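Long-range contacts in NreA protein (Staphylococcus carnosus subsp. carnosus TM300, PDB 4IUH), which serves as a cytosolic nitrate receptor of the staphylococcal nitrate regulation system, here crystallised with iodide: residues F40-L45 with I55-A60; E113-M118 with A132-Q137. All coordinates share one frame; numbering follows the deposited sequence.

How the contacts relate
Both contacts belong to the five-stranded antiparallel sheet of the GAF domain, and their centres lie about 11 Å apart. They follow one another along the chain: contact 1 pairs the hairpin strands 40-47 and 54-61, and only after the run of helices from 78-86 to 108-112 and the short strand 90-92 does contact 2 join strands 115-125 and 128-138. The two hairpins meet at the middle of the sheet, where 40-47 runs beside 128-138; the probable hydrogen bonds Phe40 O to Gly136 N (2.8 Å) and Ala42 O to Leu134 N sew them together. An early and a late hairpin thus form one continuous sheet, with Phe40 and Leu134 packed together beside the seam.

Contact 1 (F40-L45 with I55-A60); sequences FAAIAL and IKWKYA
Ala44 sets its methyl over one face of the Trp57 indole, with CB 3.6 Å from the centroid of the six-membered ring and only 18° off its normal, a clear CH-pi contact. Trp57 holds CG beside its backbone N (chi1 -63°), and this swings the benzo half of the ring back across strand 40-45. There the CE3 corner also reaches Ala42, whose CB lies 3.6 Å from it. Alanine suits both places, since a short methyl lets the broad indole lie close against the backbone. Farther along, Ile55 brings its CG2 branch against Ala44 CB, and helix 78-86 covers this face through Ala80, which touches Ala44, Ile55 and Trp57.

On the reverse face, Tyr59 turns the edge of its ring to strand 40-45. Leu45 CD1 meets that edge at CE2, 4.0 Å away, and Ile43 CB lies near the same ring plane; Leu29 of helix 25-36 packs on both Ile43 and Tyr59.

The backbones bond as antiparallel strands: Ile43 N gives a nearly straight bond to Tyr59 O (2.8 Å, 162°), while Leu45 and Lys56 exchange N-H and carbonyl. Lys58 and Tyr59 both stand opposite Ile43 in a classic beta bulge, their N-H groups giving Ile43 O two weak bonds. Lys56 ends in a salt bridge to Glu47. The chemistry implies a hairpin held by backbone bonds, by an indole on alanine methyls on one face and by a tyrosine edge against branched side chains on the other, while both lysines and Tyr59 keep some exposure.

Contact 2 (E113-M118 with A132-Q137); sequences EALTAM and ALLLGQ
Thr116 and Ala117 both face Gln137, and backbone hydrogen bonds fix this pairing. Thr116 N donates to Gln137 O at 2.8 Å, and Gln137 N donates to Ala117 O at 2.7 Å; both bonds are close to straight, at 165° and 169°. The same carbonyls also receive CA-H contacts, from Leu115 CA to Gln137 O and from Gly136 CA to Ala117 O.

Apolar contacts lie on the side of Leu134. Its chi1 of 174° carries CG toward segment 113-118, where the two methyls of this branched residue meet separate partners: CD2 touches Leu115 CD1 tip to tip at 4.0 Å, and CD1 lies 3.8 Å from Met118 CB, the extended methionine chain then leading away. Leu79 of helix 78-86 covers both Met118 and Leu134. With no side chain at Gly136, Leu115 CD1 comes to 4.3 Å from its CA. On the opposite face, Ala117 CB touches Gln137 CB at 4.0 Å.

The polar side-chain ends have their main partners outside the two segments. Thr116 OG1 is hydrogen-bonded with Gly140 N, and the buried Gln137 amide, its chain bent at chi2, binds Asp39 N through OE1 and Pro142 O through NE2.

Ala114, with positive phi, completes the Schellman motif that ends helix 108-112; the chain then turns a corner at Thr116 and Ala117. A helix end running through a classic beta bulge into an antiparallel hairpin thus joins helix to central sheet in this GAF domain.

Contact 1 (F40-L45 with I55-A60)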
loop_
_atom_site.group_PDB
_atom_site.type_symbol
_atom_site.label_atom_id
_atom_site.label_comp_id
_atom_site.label_asym_id
_atom_site.label_seq_id
_atom_site.Cartn_x
_atom_site.Cartn_y
_atom_site.Cartn_z
ATOM N N PHE A 40 3.383 7.372 6.679
ATOM C CA PHE A 40 2.073 6.939 6.219
ATOM C C PHE A 40 2.035 5.438 5.964
ATOM O O PHE A 40 3.006 4.854 5.490
ATOM C CB PHE A 40 1.690 7.694 4.936
ATOM C CG PHE A 40 0.386 7.244 4.320
ATOM C CD1 PHE A 40 -0.822 7.574 4.903
ATOM C CD2 PHE A 40 0.375 6.503 3.146
ATOM C CE1 PHE A 40 -2.020 7.164 4.330
ATOM C CE2 PHE A 40 -0.822 6.092 2.566
ATOM C CZ PHE A 40 -2.016 6.422 3.158
ATOM N N ALA A 41 0.901 4.822 6.275
ATOM C CA ALA A 41 0.673 3.419 5.952
ATOM C C ALA A 41 -0.805 3.182 5.636
ATOM O O ALA A 41 -1.684 3.843 6.197
ATOM C CB ALA A 41 1.127 2.522 7.096
ATOM N N ALA A 42 -1.076 2.243 4.733
ATOM C CA ALA A 42 -2.452 1.916 4.391
ATOM C C ALA A 42 -2.593 0.488 3.886
ATOM O O ALA A 42 -1.646 -0.096 3.360
ATOM C CB ALA A 42 -2.994 2.902 3.364
ATOM N N ILE A 43 -3.786 -0.072 4.063
ATOM C CA ILE A 43 -4.089 -1.405 3.556
ATOM C C ILE A 43 -5.204 -1.330 2.519
ATOM O O ILE A 43 -6.273 -0.767 2.776
ATOM C CB ILE A 43 -4.504 -2.384 4.680
ATOM C CG1 ILE A 43 -3.396 -2.507 5.729
ATOM C CG2 ILE A 43 -4.811 -3.755 4.105
ATOM C CD1 ILE A 43 -3.792 -3.329 6.943
ATOM N N ALA A 44 -4.930 -1.883 1.345
ATOM C CA ALA A 44 -5.909 -1.990 0.278
ATOM C C ALA A 44 -6.467 -3.407 0.271
ATOM O O ALA A 44 -5.708 -4.376 0.224
ATOM C CB ALA A 44 -5.265 -1.677 -1.054
ATOM N N LEU A 45 -7.790 -3.529 0.316
ATOM C CA LEU A 45 -8.430 -4.840 0.374
ATOM C C LEU A 45 -9.619 -4.929 -0.577
ATOM O O LEU A 45 -10.256 -3.917 -0.881
ATOM C CB LEU A 45 -8.866 -5.161 1.810
ATOM C CG LEU A 45 -7.743 -5.454 2.812
ATOM C CD1 LEU A 45 -8.266 -5.424 4.243
ATOM C CD2 LEU A 45 -7.092 -6.795 2.518
ATOM N N ILE A 55 -11.397 -2.563 -5.197
ATOM C CA ILE A 55 -10.387 -2.389 -4.169
ATOM C C ILE A 55 -10.526 -1.023 -3.518
ATOM O O ILE A 55 -10.674 -0.005 -4.196
ATOM C CB ILE A 55 -8.966 -2.521 -4.744
ATOM C CG1 ILE A 55 -8.774 -3.908 -5.360
ATOM C CG2 ILE A 55 -7.920 -2.243 -3.662
ATOM C CD1 ILE A 55 -8.661 -5.028 -4.339
ATOM N N LYS A 56 -10.496 -1.007 -2.192
ATOM C CA LYS A 56 -10.538 0.240 -1.454
ATOM C C LYS A 56 -9.415 0.250 -0.430
ATOM O O LYS A 56 -8.998 -0.803 0.067
ATOM C CB LYS A 56 -11.887 0.408 -0.752
ATOM C CG LYS A 56 -13.062 0.694 -1.678
ATOM C CD LYS A 56 -14.340 0.919 -0.883
ATOM C CE LYS A 56 -15.527 1.190 -1.803
ATOM N NZ LYS A 56 -16.826 1.309 -1.063
ATOM N N TRP A 57 -8.910 1.437 -0.130
ATOM C CA TRP A 57 -7.988 1.585 0.982
ATOM C C TRP A 57 -8.806 1.576 2.280
ATOM O O TRP A 57 -9.269 2.613 2.757
ATOM C CB TRP A 57 -7.151 2.857 0.825
ATOM C CG TRP A 57 -6.265 2.826 -0.398
ATOM C CD1 TRP A 57 -6.504 3.426 -1.604
ATOM C CD2 TRP A 57 -5.018 2.142 -0.531
ATOM N NE1 TRP A 57 -5.471 3.166 -2.480
ATOM C CE2 TRP A 57 -4.542 2.383 -1.840
ATOM C CE3 TRP A 57 -4.238 1.365 0.339
ATOM C CZ2 TRP A 57 -3.329 1.863 -2.302
ATOM C CZ3 TRP A 57 -3.036 0.852 -0.123
ATOM C CH2 TRP A 57 -2.598 1.100 -1.432
ATOM N N LYS A 58 -8.997 0.375 2.816
ATOM C CA LYS A 58 -9.889 0.140 3.947
ATOM C C LYS A 58 -9.318 0.705 5.250
ATOM O O LYS A 58 -10.056 1.247 6.067
ATOM C CB LYS A 58 -10.160 -1.363 4.079
ATOM C CG LYS A 58 -11.314 -1.751 4.992
ATOM C CD LYS A 58 -11.783 -3.178 4.677
ATOM C CE LYS A 58 -12.897 -3.640 5.609
ATOM N NZ LYS A 58 -12.387 -4.023 6.959
ATOM N N TYR A 59 -8.005 0.588 5.432
ATOM C CA TYR A 59 -7.351 1.109 6.628
ATOM C C TYR A 59 -6.211 2.055 6.264
ATOM O O TYR A 59 -5.452 1.797 5.328
ATOM C CB TYR A 59 -6.808 -0.034 7.491
ATOM C CG TYR A 59 -7.841 -1.062 7.893
ATOM C CD1 TYR A 59 -8.604 -0.897 9.043
ATOM C CD2 TYR A 59 -8.052 -2.201 7.124
ATOM C CE1 TYR A 59 -9.552 -1.836 9.416
ATOM C CE2 TYR A 59 -8.996 -3.147 7.488
ATOM C CZ TYR A 59 -9.740 -2.958 8.636
ATOM O OH TYR A 59 -10.676 -3.898 9.000
ATOM N N ALA A 60 -6.092 3.145 7.013
ATOM C CA ALA A 60 -4.977 4.070 6.849
ATOM C C ALA A 60 -4.429 4.530 8.205
ATOM O O ALA A 60 -5.160 4.612 9.194
ATOM C CB ALA A 60 -5.389 5.256 6.008
#

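Contact 2 (E113-M118 with A132-Q137)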
loop_
_atom_site.group_PDB
_atom_site.type_symbol
_atom_site.label_atom_id
_atom_site.label_comp_id
_atom_site.label_asym_id
_atom_site.label_seq_id
_atom_site.Cartn_x
_atom_site.Cartn_y
_atom_site.Cartn_z
ATOM N N GLU A 113 -2.136 11.887 -0.503
ATOM C CA GLU A 113 -1.353 11.879 0.732
ATOM C C GLU A 113 0.031 12.513 0.584
ATOM O O GLU A 113 0.824 12.475 1.519
ATOM C CB GLU A 113 -1.235 10.460 1.303
ATOM C CG GLU A 113 -2.528 9.919 1.893
ATOM C CD GLU A 113 -2.899 10.593 3.207
ATOM O OE1 GLU A 113 -4.104 10.838 3.441
ATOM O OE2 GLU A 113 -1.983 10.873 4.011
ATOM N N ALA A 114 0.308 13.090 -0.586
ATOM C CA ALA A 114 1.564 13.810 -0.839
ATOM C C ALA A 114 2.810 12.972 -0.544
ATOM O O ALA A 114 3.754 13.445 0.100
ATOM C CB ALA A 114 1.599 15.115 -0.048
ATOM N N LEU A 115 2.804 11.727 -1.007
ATOM C CA LEU A 115 3.906 10.813 -0.742
ATOM C C LEU A 115 5.100 11.144 -1.626
ATOM O O LEU A 115 4.943 11.391 -2.819
ATOM C CB LEU A 115 3.470 9.361 -0.957
ATOM C CG LEU A 115 2.279 8.894 -0.113
ATOM C CD1 LEU A 115 2.035 7.395 -0.277
ATOM C CD2 LEU A 115 2.470 9.254 1.352
ATOM N N THR A 116 6.288 11.144 -1.034
ATOM C CA THR A 116 7.512 11.444 -1.765
ATOM C C THR A 116 8.368 10.194 -1.934
ATOM O O THR A 116 9.300 10.170 -2.727
ATOM C CB THR A 116 8.324 12.551 -1.060
ATOM O OG1 THR A 116 8.637 12.142 0.276
ATOM C CG2 THR A 116 7.517 13.839 -1.006
ATOM N N ALA A 117 8.033 9.150 -1.186
ATOM C CA ALA A 117 8.705 7.857 -1.303
ATOM C C ALA A 117 7.754 6.774 -0.801
ATOM O O ALA A 117 6.976 7.028 0.114
ATOM C CB ALA A 117 9.999 7.850 -0.486
ATOM N N MET A 118 7.815 5.575 -1.381
ATOM C CA MET A 118 6.911 4.503 -0.960
ATOM C C MET A 118 7.362 3.077 -1.289
ATOM O O MET A 118 8.139 2.837 -2.212
ATOM C CB MET A 118 5.506 4.731 -1.530
ATOM C CG MET A 118 5.399 4.405 -3.004
ATOM S SD MET A 118 4.030 5.247 -3.809
ATOM C CE MET A 118 4.231 4.678 -5.502
ATOM N N ALA A 132 -2.944 -5.193 -0.682
ATOM C CA ALA A 132 -1.664 -4.507 -0.716
ATOM C C ALA A 132 -1.428 -3.710 0.557
ATOM O O ALA A 132 -2.349 -3.109 1.113
ATOM C CB ALA A 132 -1.580 -3.599 -1.940
ATOM N N LEU A 133 -0.185 -3.712 1.016
ATOM C CA LEU A 133 0.220 -2.824 2.091
ATOM C C LEU A 133 1.058 -1.715 1.482
ATOM O O LEU A 133 1.992 -1.984 0.723
ATOM C CB LEU A 133 1.026 -3.579 3.152
ATOM C CG LEU A 133 1.689 -2.702 4.215
ATOM C CD1 LEU A 133 0.644 -2.041 5.110
ATOM C CD2 LEU A 133 2.716 -3.479 5.040
ATOM N N LEU A 134 0.711 -0.471 1.798
ATOM C CA LEU A 134 1.475 0.678 1.323
ATOM C C LEU A 134 2.192 1.357 2.486
ATOM O O LEU A 134 1.570 1.729 3.475
ATOM C CB LEU A 134 0.550 1.676 0.619
ATOM C CG LEU A 134 1.146 3.015 0.178
ATOM C CD1 LEU A 134 2.332 2.775 -0.729
ATOM C CD2 LEU A 134 0.096 3.876 -0.523
ATOM N N LEU A 135 3.505 1.500 2.372
ATOM C CA LEU A 135 4.291 2.212 3.370
ATOM C C LEU A 135 4.889 3.433 2.678
ATOM O O LEU A 135 5.577 3.288 1.674
ATOM C CB LEU A 135 5.387 1.298 3.930
ATOM C CG LEU A 135 4.879 -0.048 4.473
ATOM C CD1 LEU A 135 6.011 -0.969 4.891
ATOM C CD2 LEU A 135 3.933 0.169 5.641
ATOM N N GLY A 136 4.604 4.630 3.185
ATOM C CA GLY A 136 4.999 5.846 2.495
ATOM C C GLY A 136 5.680 6.905 3.350
ATOM O O GLY A 136 5.499 6.953 4.576
ATOM N N GLN A 137 6.475 7.746 2.692
ATOM C CA GLN A 137 7.127 8.882 3.342
ATOM C C GLN A 137 6.653 10.188 2.715
ATOM O O GLN A 137 6.156 10.206 1.590
ATOM C CB GLN A 137 8.655 8.799 3.211
ATOM C CG GLN A 137 9.309 7.564 3.816
ATOM C CD GLN A 137 9.388 7.616 5.333
ATOM O OE1 GLN A 137 8.400 7.900 6.007
ATOM N NE2 GLN A 137 10.572 7.338 5.876
#